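Local coordinates for protein multicopper oxidase (Uncultured bacterium, PDB 4E9X) that probably oxidises substrates at a mononuclear copper and passes the electrons to a copper cluster where dioxygen is reduced to water, as multicopper oxidases do, at residues 36-41 with 121-126; 43-48 with 93-98; 144-149 with 199-204; 165-170 with 262-267. All coordinates share one frame; numbering follows the deposited sequence.

Interaction 1 of 4, residues 36-41 with 121-126; sequences LIHVQE and PLIVDP
Strands 36-40 and 121-125 run parallel, their segment axes 4.6 Å apart and 19° off exact alignment, with I37 paired to L122, H38 to I123, V39 to V124 and Q40 to D125. I37 and V39 each give their N-H to the second strand and take one back through their carbonyl O: I37 N to P121 O, I123 N to I37 O, V39 N to I123 O and D125 N to V39 O. E41 N closes the ladder on D125 O. This is the parallel pair in a mixed sheet of the first cupredoxin-like domain, flanked by strands 101-104 and 306-308. On the H38-D125 face, chi1 of -169° puts H38 CG anti to the backbone N, and from there the ring reaches across, NE2 donating to D125 OD1 at 2.7 Å. The oxygen lies in the ring plane, but NE2 stands above the carboxylate plane, the two planes being 76° apart. D125 OD2 is hydrogen-bonded to the hydroxyl of Y305, whose ring meets H38 edge-to-face. I123 CG2 touches H38 CD2 at 3.6 Å and I123 CG1 meets L36 CD1 at 3.7 Å. On the reverse face I37 CG2 presses on L122 CD1 at 3.5 Å.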
loop_
_atom_site.group_PDB
_atom_site.type_symbol
_atom_site.label_atom_id
_atom_site.label_comp_id
_atom_site.label_asym_id
_atom_site.label_seq_id
_atom_site.Cartn_x
_atom_site.Cartn_y
_atom_site.Cartn_z
ATOM N N LEU A 36 -26.328 -6.327 5.480
ATOM C CA LEU A 36 -25.708 -7.408 4.756
ATOM C C LEU A 36 -26.668 -7.930 3.686
ATOM O O LEU A 36 -27.831 -8.266 3.979
ATOM C CB LEU A 36 -25.421 -8.579 5.728
ATOM C CG LEU A 36 -25.058 -9.936 5.088
ATOM C CD1 LEU A 36 -23.718 -9.894 4.343
ATOM C CD2 LEU A 36 -24.982 -10.998 6.209
ATOM N N ILE A 37 -26.202 -8.092 2.453
ATOM C CA ILE A 37 -26.955 -8.761 1.389
ATOM C C ILE A 37 -26.197 -10.044 1.097
ATOM O O ILE A 37 -25.008 -10.006 0.784
ATOM C CB ILE A 37 -27.124 -7.850 0.149
ATOM C CG1 ILE A 37 -27.837 -6.564 0.481
ATOM C CG2 ILE A 37 -27.795 -8.662 -0.959
ATOM C CD1 ILE A 37 -27.853 -5.539 -0.675
ATOM N N HIS A 38 -26.854 -11.165 1.230
ATOM C CA HIS A 38 -26.218 -12.481 1.113
ATOM C C HIS A 38 -27.058 -13.288 0.140
ATOM O O HIS A 38 -28.224 -13.588 0.415
ATOM C CB HIS A 38 -26.122 -13.128 2.506
ATOM C CG HIS A 38 -25.262 -14.334 2.538
ATOM N ND1 HIS A 38 -25.160 -15.155 3.659
ATOM C CD2 HIS A 38 -24.388 -14.881 1.636
ATOM C CE1 HIS A 38 -24.279 -16.123 3.404
ATOM N NE2 HIS A 38 -23.810 -16.010 2.213
ATOM N N VAL A 39 -26.489 -13.621 -1.004
ATOM C CA VAL A 39 -27.205 -14.332 -2.064
ATOM C C VAL A 39 -26.333 -15.444 -2.604
ATOM O O VAL A 39 -25.167 -15.577 -2.183
ATOM C CB VAL A 39 -27.642 -13.359 -3.169
ATOM C CG1 VAL A 39 -28.516 -12.225 -2.617
ATOM C CG2 VAL A 39 -26.493 -12.736 -3.970
ATOM N N GLN A 40 -26.904 -16.240 -3.512
ATOM C CA GLN A 40 -26.168 -17.325 -4.164
ATOM C C GLN A 40 -25.775 -16.962 -5.583
ATOM O O GLN A 40 -26.521 -16.231 -6.276
ATOM C CB GLN A 40 -27.086 -18.564 -4.212
ATOM C CG GLN A 40 -26.397 -19.854 -4.569
ATOM C CD GLN A 40 -27.316 -21.034 -4.248
ATOM O OE1 GLN A 40 -28.548 -20.972 -4.211
ATOM N NE2 GLN A 40 -26.687 -22.175 -3.995
ATOM N N GLU A 41 -24.623 -17.496 -6.005
ATOM C CA GLU A 41 -24.205 -17.327 -7.393
ATOM C C GLU A 41 -25.349 -17.695 -8.324
ATOM O O GLU A 41 -26.038 -18.724 -8.196
ATOM C CB GLU A 41 -23.067 -18.292 -7.664
ATOM C CG GLU A 41 -22.489 -18.228 -9.056
ATOM C CD GLU A 41 -21.361 -19.232 -9.293
ATOM O OE1 GLU A 41 -20.977 -20.007 -8.394
ATOM O OE2 GLU A 41 -20.802 -19.196 -10.414
ATOM N N PRO A 121 -21.791 -4.703 2.895
ATOM C CA PRO A 121 -21.263 -5.913 2.267
ATOM C C PRO A 121 -22.272 -6.678 1.420
ATOM O O PRO A 121 -23.453 -6.747 1.808
ATOM C CB PRO A 121 -20.817 -6.758 3.494
ATOM C CG PRO A 121 -21.889 -6.384 4.543
ATOM C CD PRO A 121 -22.284 -4.926 4.283
ATOM N N LEU A 122 -21.786 -7.236 0.316
ATOM C CA LEU A 122 -22.570 -8.058 -0.611
ATOM C C LEU A 122 -21.843 -9.393 -0.765
ATOM O O LEU A 122 -20.801 -9.423 -1.402
ATOM C CB LEU A 122 -22.799 -7.303 -1.927
ATOM C CG LEU A 122 -23.372 -8.142 -3.073
ATOM C CD1 LEU A 122 -24.744 -8.746 -2.761
ATOM C CD2 LEU A 122 -23.447 -7.269 -4.349
ATOM N N ILE A 123 -22.402 -10.448 -0.191
ATOM C CA ILE A 123 -21.704 -11.739 -0.189
ATOM C C ILE A 123 -22.423 -12.637 -1.163
ATOM O O ILE A 123 -23.616 -12.912 -0.987
ATOM C CB ILE A 123 -21.678 -12.352 1.221
ATOM C CG1 ILE A 123 -21.023 -11.389 2.231
ATOM C CG2 ILE A 123 -21.023 -13.711 1.166
ATOM C CD1 ILE A 123 -19.601 -10.924 1.846
ATOM N N VAL A 124 -21.704 -13.120 -2.166
ATOM C CA VAL A 124 -22.255 -14.034 -3.163
ATOM C C VAL A 124 -21.634 -15.409 -2.919
ATOM O O VAL A 124 -20.431 -15.581 -3.130
ATOM C CB VAL A 124 -22.017 -13.522 -4.605
ATOM C CG1 VAL A 124 -22.581 -14.545 -5.613
ATOM C CG2 VAL A 124 -22.664 -12.139 -4.819
ATOM N N ASP A 125 -22.451 -16.369 -2.499
ATOM C CA ASP A 125 -21.902 -17.709 -2.264
ATOM C C ASP A 125 -21.595 -18.433 -3.560
ATOM O O ASP A 125 -22.525 -18.602 -4.377
ATOM C CB ASP A 125 -22.849 -18.586 -1.461
ATOM C CG ASP A 125 -22.934 -18.287 0.019
ATOM O OD1 ASP A 125 -22.250 -17.350 0.488
ATOM O OD2 ASP A 125 -23.705 -18.991 0.719
ATOM N N PRO A 126 -20.401 -18.944 -3.776
ATOM C CA PRO A 126 -20.169 -19.740 -4.970
ATOM C C PRO A 126 -20.988 -21.040 -4.918
ATOM O O PRO A 126 -21.142 -21.671 -3.869
ATOM C CB PRO A 126 -18.696 -20.127 -4.908
ATOM C CG PRO A 126 -18.129 -19.501 -3.675
ATOM C CD PRO A 126 -19.194 -18.797 -2.908
HETATM O O HOH W 1 -24.294 -22.476 -2.583
#

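Interaction 2 of 4, residues 43-48 with 93-98; sequences DDVIVN and FKADRI
V45 lies over one face of the F93 ring, its CB 4.0 Å from the ring centroid in a CH-pi contact displaced toward the rim. The phenylalanine CG sits between the backbone N and carbonyl carbon (chi1 56°), and the ring runs alongside the valine, pointing the same way. V45 CG1, anti to its backbone N, reaches F93 CZ at 3.7 Å. Backbone bonds in both directions, V45 N to F93 O and F93 N to V45 O, make this a hydrogen-bonded antiparallel pair; D44 and K94 form the adjoining non-hydrogen-bonded pair. On the face of the sheet opposite V45 and F93, K94 leaves the backbone extended, then bends at chi3 (-75°) and chi4, its NZ forming a salt bridge to D44 OD1 at 3.0 Å from the syn side, 23° out of the carboxylate plane. Replacing D44 by an alanine would probably leave the K94 ammonium without its carboxylate mate, free to turn, with a weak bond to G42 O remaining. A95 N donates to D43 O at 2.8 Å, and A95 then centres an inverse gamma turn. In strands 44-51 and 88-94 the apolar side is thus buried, whereas the more exposed ion pair is probably partly screened by solvent.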
loop_
_atom_site.group_PDB
_atom_site.type_symbol
_atom_site.label_atom_id
_atom_site.label_comp_id
_atom_site.label_asym_id
_atom_site.label_seq_id
_atom_site.Cartn_x
_atom_site.Cartn_y
_atom_site.Cartn_z
ATOM N N ASP A 43 -28.183 -15.875 -8.617
ATOM C CA ASP A 43 -29.463 -15.286 -8.262
ATOM C C ASP A 43 -29.671 -14.013 -9.063
ATOM O O ASP A 43 -28.737 -13.288 -9.461
ATOM C CB ASP A 43 -29.548 -14.974 -6.775
ATOM C CG ASP A 43 -29.703 -16.196 -5.876
ATOM O OD1 ASP A 43 -30.035 -17.309 -6.323
ATOM O OD2 ASP A 43 -29.500 -16.006 -4.660
ATOM N N ASP A 44 -30.972 -13.744 -9.312
ATOM C CA ASP A 44 -31.376 -12.480 -9.880
ATOM C C ASP A 44 -31.748 -11.551 -8.737
ATOM O O ASP A 44 -32.706 -11.826 -8.025
ATOM C CB ASP A 44 -32.579 -12.742 -10.786
ATOM C CG ASP A 44 -32.141 -13.648 -11.934
ATOM O OD1 ASP A 44 -31.119 -13.351 -12.600
ATOM O OD2 ASP A 44 -32.822 -14.671 -12.154
ATOM N N VAL A 45 -30.999 -10.465 -8.593
ATOM C CA VAL A 45 -31.188 -9.525 -7.485
ATOM C C VAL A 45 -31.937 -8.299 -7.982
ATOM O O VAL A 45 -31.628 -7.749 -9.043
ATOM C CB VAL A 45 -29.813 -9.149 -6.913
ATOM C CG1 VAL A 45 -29.989 -8.193 -5.738
ATOM C CG2 VAL A 45 -29.104 -10.398 -6.467
ATOM N N ILE A 46 -32.902 -7.879 -7.163
ATOM C CA ILE A 46 -33.624 -6.641 -7.387
ATOM C C ILE A 46 -33.538 -5.809 -6.133
ATOM O O ILE A 46 -33.884 -6.312 -5.053
ATOM C CB ILE A 46 -35.099 -6.961 -7.742
ATOM C CG1 ILE A 46 -35.247 -7.877 -8.969
ATOM C CG2 ILE A 46 -35.883 -5.668 -7.923
ATOM C CD1 ILE A 46 -36.645 -8.477 -9.104
ATOM N N VAL A 47 -33.054 -4.580 -6.217
ATOM C CA VAL A 47 -32.974 -3.729 -5.028
ATOM C C VAL A 47 -33.725 -2.425 -5.333
ATOM O O VAL A 47 -33.346 -1.659 -6.256
ATOM C CB VAL A 47 -31.518 -3.428 -4.653
ATOM C CG1 VAL A 47 -31.532 -2.586 -3.365
ATOM C CG2 VAL A 47 -30.720 -4.687 -4.368
ATOM N N ASN A 48 -34.798 -2.156 -4.558
ATOM C CA ASN A 48 -35.575 -0.935 -4.718
ATOM C C ASN A 48 -35.077 0.055 -3.663
ATOM O O ASN A 48 -35.190 -0.271 -2.465
ATOM C CB ASN A 48 -37.075 -1.189 -4.524
ATOM C CG ASN A 48 -37.596 -2.331 -5.397
ATOM O OD1 ASN A 48 -37.479 -2.236 -6.610
ATOM N ND2 ASN A 48 -38.150 -3.376 -4.789
ATOM N N PHE A 93 -29.689 -6.911 -11.235
ATOM C CA PHE A 93 -28.493 -7.547 -11.780
ATOM C C PHE A 93 -28.518 -9.011 -11.443
ATOM O O PHE A 93 -29.159 -9.392 -10.453
ATOM C CB PHE A 93 -27.194 -6.880 -11.288
ATOM C CG PHE A 93 -27.074 -6.819 -9.776
ATOM C CD1 PHE A 93 -26.491 -7.861 -9.058
ATOM C CD2 PHE A 93 -27.553 -5.715 -9.105
ATOM C CE1 PHE A 93 -26.417 -7.757 -7.676
ATOM C CE2 PHE A 93 -27.467 -5.610 -7.737
ATOM C CZ PHE A 93 -26.891 -6.646 -6.996
ATOM N N LYS A 94 -27.819 -9.819 -12.226
ATOM C CA LYS A 94 -27.604 -11.200 -11.853
ATOM C C LYS A 94 -26.280 -11.278 -11.114
ATOM O O LYS A 94 -25.266 -10.704 -11.493
ATOM C CB LYS A 94 -27.548 -12.133 -13.077
ATOM C CG LYS A 94 -27.346 -13.631 -12.822
ATOM C CD LYS A 94 -27.359 -14.395 -14.119
ATOM C CE LYS A 94 -28.764 -14.519 -14.666
ATOM N NZ LYS A 94 -29.532 -15.573 -13.922
ATOM N N ALA A 95 -26.312 -12.073 -10.009
ATOM C CA ALA A 95 -25.139 -12.264 -9.193
ATOM C C ALA A 95 -24.243 -13.358 -9.775
ATOM O O ALA A 95 -24.076 -14.402 -9.131
ATOM C CB ALA A 95 -25.613 -12.648 -7.781
ATOM N N ASP A 96 -23.668 -13.118 -10.947
ATOM C CA ASP A 96 -22.876 -14.151 -11.592
ATOM C C ASP A 96 -21.433 -14.052 -11.144
ATOM O O ASP A 96 -20.667 -14.962 -11.440
ATOM C CB ASP A 96 -22.970 -14.135 -13.106
ATOM C CG ASP A 96 -22.782 -12.823 -13.780
ATOM O OD1 ASP A 96 -22.296 -11.849 -13.189
ATOM O OD2 ASP A 96 -23.156 -12.760 -14.985
ATOM N N ARG A 97 -21.024 -13.026 -10.462
ATOM C CA ARG A 97 -19.657 -12.878 -9.920
ATOM C C ARG A 97 -19.650 -13.305 -8.458
ATOM O O ARG A 97 -20.388 -12.739 -7.668
ATOM C CB ARG A 97 -19.176 -11.414 -10.088
ATOM C CG ARG A 97 -17.880 -11.130 -9.214
ATOM C CD ARG A 97 -16.690 -11.893 -9.709
ATOM N NE ARG A 97 -15.498 -11.062 -9.522
ATOM C CZ ARG A 97 -14.927 -10.776 -8.363
ATOM N NH1 ARG A 97 -15.370 -11.247 -7.209
ATOM N NH2 ARG A 97 -13.852 -10.002 -8.393
ATOM N N ILE A 98 -18.847 -14.298 -8.117
ATOM C CA ILE A 98 -18.879 -14.830 -6.760
ATOM C C ILE A 98 -18.016 -13.998 -5.825
ATOM O O ILE A 98 -17.117 -13.246 -6.187
ATOM C CB ILE A 98 -18.378 -16.291 -6.807
ATOM C CG1 ILE A 98 -16.901 -16.407 -7.236
ATOM C CG2 ILE A 98 -19.261 -17.144 -7.693
ATOM C CD1 ILE A 98 -16.326 -17.808 -7.347
#

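Interaction 3 of 4, residues 144-149 with 199-204; sequences MSTWES and GIHAMH. With CU (copper (II) ion), chain G.
M144 lays its CB over the centre of the H201 imidazole, 3.5 Å from the ring centroid and 10° off the ring normal, a close CH-pi contact. The side chains slide past each other in opposite directions, and M144 CG follows CB over the ring, 3.8 Å from H201 CG. Bends at chi2 (62°) and chi3 then lead the thioether on to M203, met tip to tip, M144 SD lying 4.0 Å from M203 CE. At the imidazole's edge, in its plane, a water sits 2.8 Å from H201 NE2; it accepts the N-H of G199 and donates weakly to M144 O. H201 ND1 is bonded to D253, so both ring nitrogens have partners and the ring's rotation is fixed. A leucine at H201 would probably leave D253 OD2 without its ring partner, the water without its link to NE2 and M144 without the flat ring beneath its CB. H204 NE2 binds a copper ion at 1.8 Å, in a site shared with H60 of the third subunit, whose H62 stacks on the H204 ring. The contact joins two sheets of the second cupredoxin-like domain: strand 138-147 between 167-170 and 187-195, and strand 201-205 between 248-253 and 228-231.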
loop_
_atom_site.group_PDB
_atom_site.type_symbol
_atom_site.label_atom_id
_atom_site.label_comp_id
_atom_site.label_asym_id
_atom_site.label_seq_id
_atom_site.Cartn_x
_atom_site.Cartn_y
_atom_site.Cartn_z
ATOM N N MET A 144 -13.127 -1.589 7.055
ATOM C CA MET A 144 -12.313 -0.534 7.663
ATOM C C MET A 144 -12.566 0.799 6.998
ATOM O O MET A 144 -12.776 0.861 5.784
ATOM C CB MET A 144 -10.810 -0.864 7.560
ATOM C CG MET A 144 -10.275 -1.692 8.740
ATOM S SD MET A 144 -11.010 -3.328 8.932
ATOM C CE MET A 144 -10.431 -4.102 7.405
ATOM N N SER A 145 -12.573 1.890 7.779
ATOM C CA SER A 145 -12.739 3.234 7.245
ATOM C C SER A 145 -12.118 4.211 8.247
ATOM O O SER A 145 -11.617 3.866 9.318
ATOM C CB SER A 145 -14.181 3.561 6.928
ATOM O OG SER A 145 -14.964 3.657 8.103
ATOM N N THR A 146 -12.153 5.458 7.775
ATOM C CA THR A 146 -11.576 6.559 8.547
ATOM C C THR A 146 -12.572 7.707 8.660
ATOM O O THR A 146 -13.540 7.794 7.899
ATOM C CB THR A 146 -10.234 7.092 7.957
ATOM O OG1 THR A 146 -10.521 7.870 6.797
ATOM C CG2 THR A 146 -9.328 5.921 7.592
ATOM N N TRP A 147 -12.320 8.621 9.590
ATOM C CA TRP A 147 -13.290 9.665 9.918
ATOM C C TRP A 147 -12.530 10.971 10.156
ATOM O O TRP A 147 -11.448 10.956 10.703
ATOM C CB TRP A 147 -14.094 9.358 11.179
ATOM C CG TRP A 147 -14.736 7.986 11.089
ATOM C CD1 TRP A 147 -14.122 6.800 11.437
ATOM C CD2 TRP A 147 -16.027 7.654 10.613
ATOM N NE1 TRP A 147 -14.991 5.733 11.204
ATOM C CE2 TRP A 147 -16.160 6.241 10.700
ATOM C CE3 TRP A 147 -17.090 8.438 10.104
ATOM C CZ2 TRP A 147 -17.335 5.575 10.309
ATOM C CZ3 TRP A 147 -18.235 7.729 9.727
ATOM C CH2 TRP A 147 -18.368 6.331 9.823
ATOM N N GLU A 148 -13.159 12.079 9.764
ATOM C CA GLU A 148 -12.563 13.416 9.934
ATOM C C GLU A 148 -13.402 14.186 10.936
ATOM O O GLU A 148 -14.503 14.633 10.596
ATOM C CB GLU A 148 -12.583 14.151 8.590
ATOM C CG GLU A 148 -11.737 13.393 7.566
ATOM C CD GLU A 148 -12.005 13.761 6.137
ATOM O OE1 GLU A 148 -12.809 14.707 5.959
ATOM O OE2 GLU A 148 -11.486 13.175 5.180
ATOM N N SER A 149 -12.961 14.335 12.176
ATOM C CA SER A 149 -13.842 14.898 13.194
ATOM C C SER A 149 -14.295 16.318 12.872
ATOM O O SER A 149 -15.396 16.689 13.337
ATOM C CB SER A 149 -13.158 14.865 14.580
ATOM O OG SER A 149 -12.064 15.751 14.647
ATOM N N GLY A 199 -8.619 5.039 3.587
ATOM C CA GLY A 199 -7.307 4.751 4.199
ATOM C C GLY A 199 -6.734 3.408 3.789
ATOM O O GLY A 199 -7.397 2.571 3.118
ATOM N N ILE A 200 -5.483 3.207 4.185
ATOM C CA ILE A 200 -4.836 1.890 4.068
ATOM C C ILE A 200 -4.705 1.290 5.462
ATOM O O ILE A 200 -4.438 2.019 6.376
ATOM C CB ILE A 200 -3.538 2.132 3.289
ATOM C CG1 ILE A 200 -3.821 2.736 1.899
ATOM C CG2 ILE A 200 -2.740 0.892 3.147
ATOM C CD1 ILE A 200 -2.583 2.784 1.019
ATOM N N HIS A 201 -4.926 -0.016 5.575
ATOM C CA HIS A 201 -5.031 -0.655 6.891
ATOM C C HIS A 201 -4.198 -1.943 6.849
ATOM O O HIS A 201 -4.403 -2.807 5.974
ATOM C CB HIS A 201 -6.500 -1.010 7.170
ATOM C CG HIS A 201 -7.370 0.208 7.204
ATOM N ND1 HIS A 201 -7.536 0.961 8.333
ATOM C CD2 HIS A 201 -8.076 0.824 6.218
ATOM C CE1 HIS A 201 -8.332 2.016 8.040
ATOM N NE2 HIS A 201 -8.673 1.928 6.764
ATOM N N ALA A 202 -3.254 -2.074 7.767
ATOM C CA ALA A 202 -2.352 -3.233 7.766
ATOM C C ALA A 202 -2.842 -4.179 8.860
ATOM O O ALA A 202 -2.531 -4.041 10.019
ATOM C CB ALA A 202 -0.924 -2.759 7.986
ATOM N N MET A 203 -3.713 -5.112 8.528
ATOM C CA MET A 203 -4.442 -5.882 9.560
ATOM C C MET A 203 -3.575 -7.047 10.043
ATOM O O MET A 203 -3.207 -7.939 9.262
ATOM C CB MET A 203 -5.745 -6.399 8.940
ATOM C CG MET A 203 -6.645 -5.250 8.452
ATOM S SD MET A 203 -7.024 -3.975 9.685
ATOM C CE MET A 203 -7.908 -4.875 10.970
ATOM N N HIS A 204 -3.262 -7.018 11.322
ATOM C CA HIS A 204 -2.346 -8.000 11.941
ATOM C C HIS A 204 -3.057 -8.816 13.028
ATOM O O HIS A 204 -3.604 -8.217 13.979
ATOM C CB HIS A 204 -1.191 -7.250 12.558
ATOM C CG HIS A 204 -0.279 -8.068 13.405
ATOM N ND1 HIS A 204 0.261 -9.306 13.004
ATOM C CD2 HIS A 204 0.199 -7.857 14.649
ATOM C CE1 HIS A 204 1.031 -9.781 14.027
ATOM N NE2 HIS A 204 0.993 -8.904 15.023
HETATM CU CU CU G . 1.939 -8.911 16.577
HETATM O O HOH W 2 -10.394 3.227 5.013
#

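Interaction 4 of 4, residues 165-170 with 262-267; sequences ADYFSV and GGKHPG
The backbones of 165-170 and 262-267 meet at one point, where G262 N donates to D166 O at 2.9 Å, the nitrogen standing 31° out of the carbonyl plane. A water reinforces the link, giving a hydrogen to the same D166 O and accepting the N-H of G263, so that this single carbonyl oxygen accepts two hydrogen bonds. The Y167 ring lies under the loop: G262 N stands 3.3 Å above the ring plane and over its centre, and G262 CA comes to 3.5 Å from Y167 CZ. A chi1 of -68° puts Y167 CG anti to the carbonyl carbon; the ring that follows lies beneath the glycine N. A side chain on G262 would run into the Y167 hydroxyl, and the positive phi of G262, 62°, also suits a residue without one. D166 and Y167 both face W147 in a classic beta bulge; strand 167-170 is an outermost strand of a mixed sheet of the second cupredoxin-like domain. The D166 carboxylate turns to S149, to which OD2 is hydrogen-bonded. K264 crosses obliquely toward the phenol, bent at chi3 and chi4, and its NZ comes to 3.5 Å from Y167 OH; K264 NZ makes a weak hydrogen bond to A261 O. Beyond the contact, F168 stacks on H258, and M162 of the third subunit packs against D166.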
loop_
_atom_site.group_PDB
_atom_site.type_symbol
_atom_site.label_atom_id
_atom_site.label_comp_id
_atom_site.label_asym_id
_atom_site.label_seq_id
_atom_site.Cartn_x
_atom_site.Cartn_y
_atom_site.Cartn_z
ATOM N N ALA A 165 -7.949 13.085 8.742
ATOM C CA ALA A 165 -8.601 11.842 9.244
ATOM C C ALA A 165 -7.949 11.527 10.571
ATOM O O ALA A 165 -6.768 11.206 10.599
ATOM C CB ALA A 165 -8.503 10.717 8.222
ATOM N N ASP A 166 -8.709 11.688 11.656
ATOM C CA ASP A 166 -8.166 11.579 12.979
ATOM C C ASP A 166 -8.858 10.491 13.804
ATOM O O ASP A 166 -8.464 10.263 14.955
ATOM C CB ASP A 166 -8.205 12.905 13.735
ATOM C CG ASP A 166 -9.565 13.589 13.729
ATOM O OD1 ASP A 166 -10.499 13.156 13.051
ATOM O OD2 ASP A 166 -9.703 14.631 14.431
ATOM N N TYR A 167 -9.816 9.779 13.234
ATOM C CA TYR A 167 -10.397 8.606 13.888
ATOM C C TYR A 167 -10.513 7.494 12.834
ATOM O O TYR A 167 -10.539 7.723 11.644
ATOM C CB TYR A 167 -11.755 8.855 14.505
ATOM C CG TYR A 167 -11.790 9.772 15.711
ATOM C CD1 TYR A 167 -11.976 9.271 16.984
ATOM C CD2 TYR A 167 -11.681 11.163 15.510
ATOM C CE1 TYR A 167 -12.032 10.130 18.111
ATOM C CE2 TYR A 167 -11.736 12.004 16.627
ATOM C CZ TYR A 167 -11.914 11.504 17.912
ATOM O OH TYR A 167 -11.964 12.379 18.987
ATOM N N PHE A 168 -10.462 6.267 13.336
ATOM C CA PHE A 168 -10.288 5.040 12.519
ATOM C C PHE A 168 -11.162 3.910 13.045
ATOM O O PHE A 168 -11.348 3.846 14.268
ATOM C CB PHE A 168 -8.804 4.614 12.467
ATOM C CG PHE A 168 -7.893 5.782 12.100
ATOM C CD1 PHE A 168 -7.666 6.059 10.752
ATOM C CD2 PHE A 168 -7.352 6.597 13.092
ATOM C CE1 PHE A 168 -6.902 7.164 10.412
ATOM C CE2 PHE A 168 -6.586 7.716 12.733
ATOM C CZ PHE A 168 -6.384 7.982 11.390
ATOM N N SER A 169 -11.681 3.036 12.197
ATOM C CA SER A 169 -12.620 2.068 12.719
ATOM C C SER A 169 -12.613 0.771 11.933
ATOM O O SER A 169 -12.167 0.677 10.783
ATOM C CB SER A 169 -14.054 2.651 12.692
ATOM O OG SER A 169 -14.389 3.050 11.333
ATOM N N VAL A 170 -13.179 -0.251 12.586
ATOM C CA VAL A 170 -13.695 -1.420 11.905
ATOM C C VAL A 170 -15.197 -1.437 12.153
ATOM O O VAL A 170 -15.651 -1.264 13.296
ATOM C CB VAL A 170 -12.990 -2.724 12.369
ATOM C CG1 VAL A 170 -13.009 -2.907 13.880
ATOM C CG2 VAL A 170 -13.640 -3.957 11.668
ATOM N N GLY A 262 -8.656 10.822 17.824
ATOM C CA GLY A 262 -8.526 12.233 18.261
ATOM C C GLY A 262 -7.178 12.554 18.851
ATOM O O GLY A 262 -7.123 13.451 19.726
ATOM N N GLY A 263 -6.131 11.871 18.412
ATOM C CA GLY A 263 -4.776 12.093 18.906
ATOM C C GLY A 263 -4.495 11.340 20.194
ATOM O O GLY A 263 -3.381 11.444 20.735
ATOM N N LYS A 264 -5.439 10.588 20.742
ATOM C CA LYS A 264 -5.217 9.783 21.964
ATOM C C LYS A 264 -5.141 8.292 21.675
ATOM O O LYS A 264 -5.652 7.807 20.688
ATOM C CB LYS A 264 -6.317 10.085 22.992
ATOM C CG LYS A 264 -6.986 11.434 22.960
ATOM C CD LYS A 264 -8.434 11.445 23.452
ATOM C CE LYS A 264 -9.379 10.494 22.717
ATOM N NZ LYS A 264 -10.351 11.145 21.795
ATOM N N HIS A 265 -4.478 7.486 22.520
ATOM C CA HIS A 265 -4.246 6.059 22.252
ATOM C C HIS A 265 -4.686 5.409 23.548
ATOM O O HIS A 265 -4.468 5.949 24.663
ATOM C CB HIS A 265 -2.808 5.659 21.865
ATOM C CG HIS A 265 -2.406 4.189 21.879
ATOM N ND1 HIS A 265 -2.414 3.365 20.748
ATOM C CD2 HIS A 265 -1.957 3.336 22.862
ATOM C CE1 HIS A 265 -2.033 2.121 21.005
ATOM N NE2 HIS A 265 -1.741 2.067 22.283
ATOM N N PRO A 266 -5.302 4.234 23.474
ATOM C CA PRO A 266 -5.583 3.460 22.284
ATOM C C PRO A 266 -6.934 3.853 21.696
ATOM O O PRO A 266 -7.770 4.447 22.354
ATOM C CB PRO A 266 -5.667 2.028 22.787
ATOM C CG PRO A 266 -6.138 2.146 24.181
ATOM C CD PRO A 266 -5.740 3.523 24.708
ATOM N N GLY A 267 -7.022 3.472 20.416
ATOM C CA GLY A 267 -8.257 3.722 19.691
ATOM C C GLY A 267 -8.077 3.026 18.358
ATOM O O GLY A 267 -7.029 2.441 18.079
HETATM O O HOH W 3 -5.919 10.473 15.984
#

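In the fold
From the N terminus, 36-41 comes first, and 121-126 closes its loop as interaction 1. Within that span, 43-48 pairs with 93-98, so interaction 2 is the inner of two concentric loops; the two contacts touch where I98 packs on E41 and P126, bringing two sheets of the first domain together. The chain then passes to the second domain through strand 138-147. Here the segments alternate, so interactions 3 and 4 cross: 199-204 closes the loop from 144-149, and 262-267 that from 165-170, tying the loop between strands 248-253 and 270-275 to edge strand 167-170. Both reach the sheet holding 138-147 and touch the third subunit. Interactions 1 and 3 lie in series, their centres about 24 Å apart.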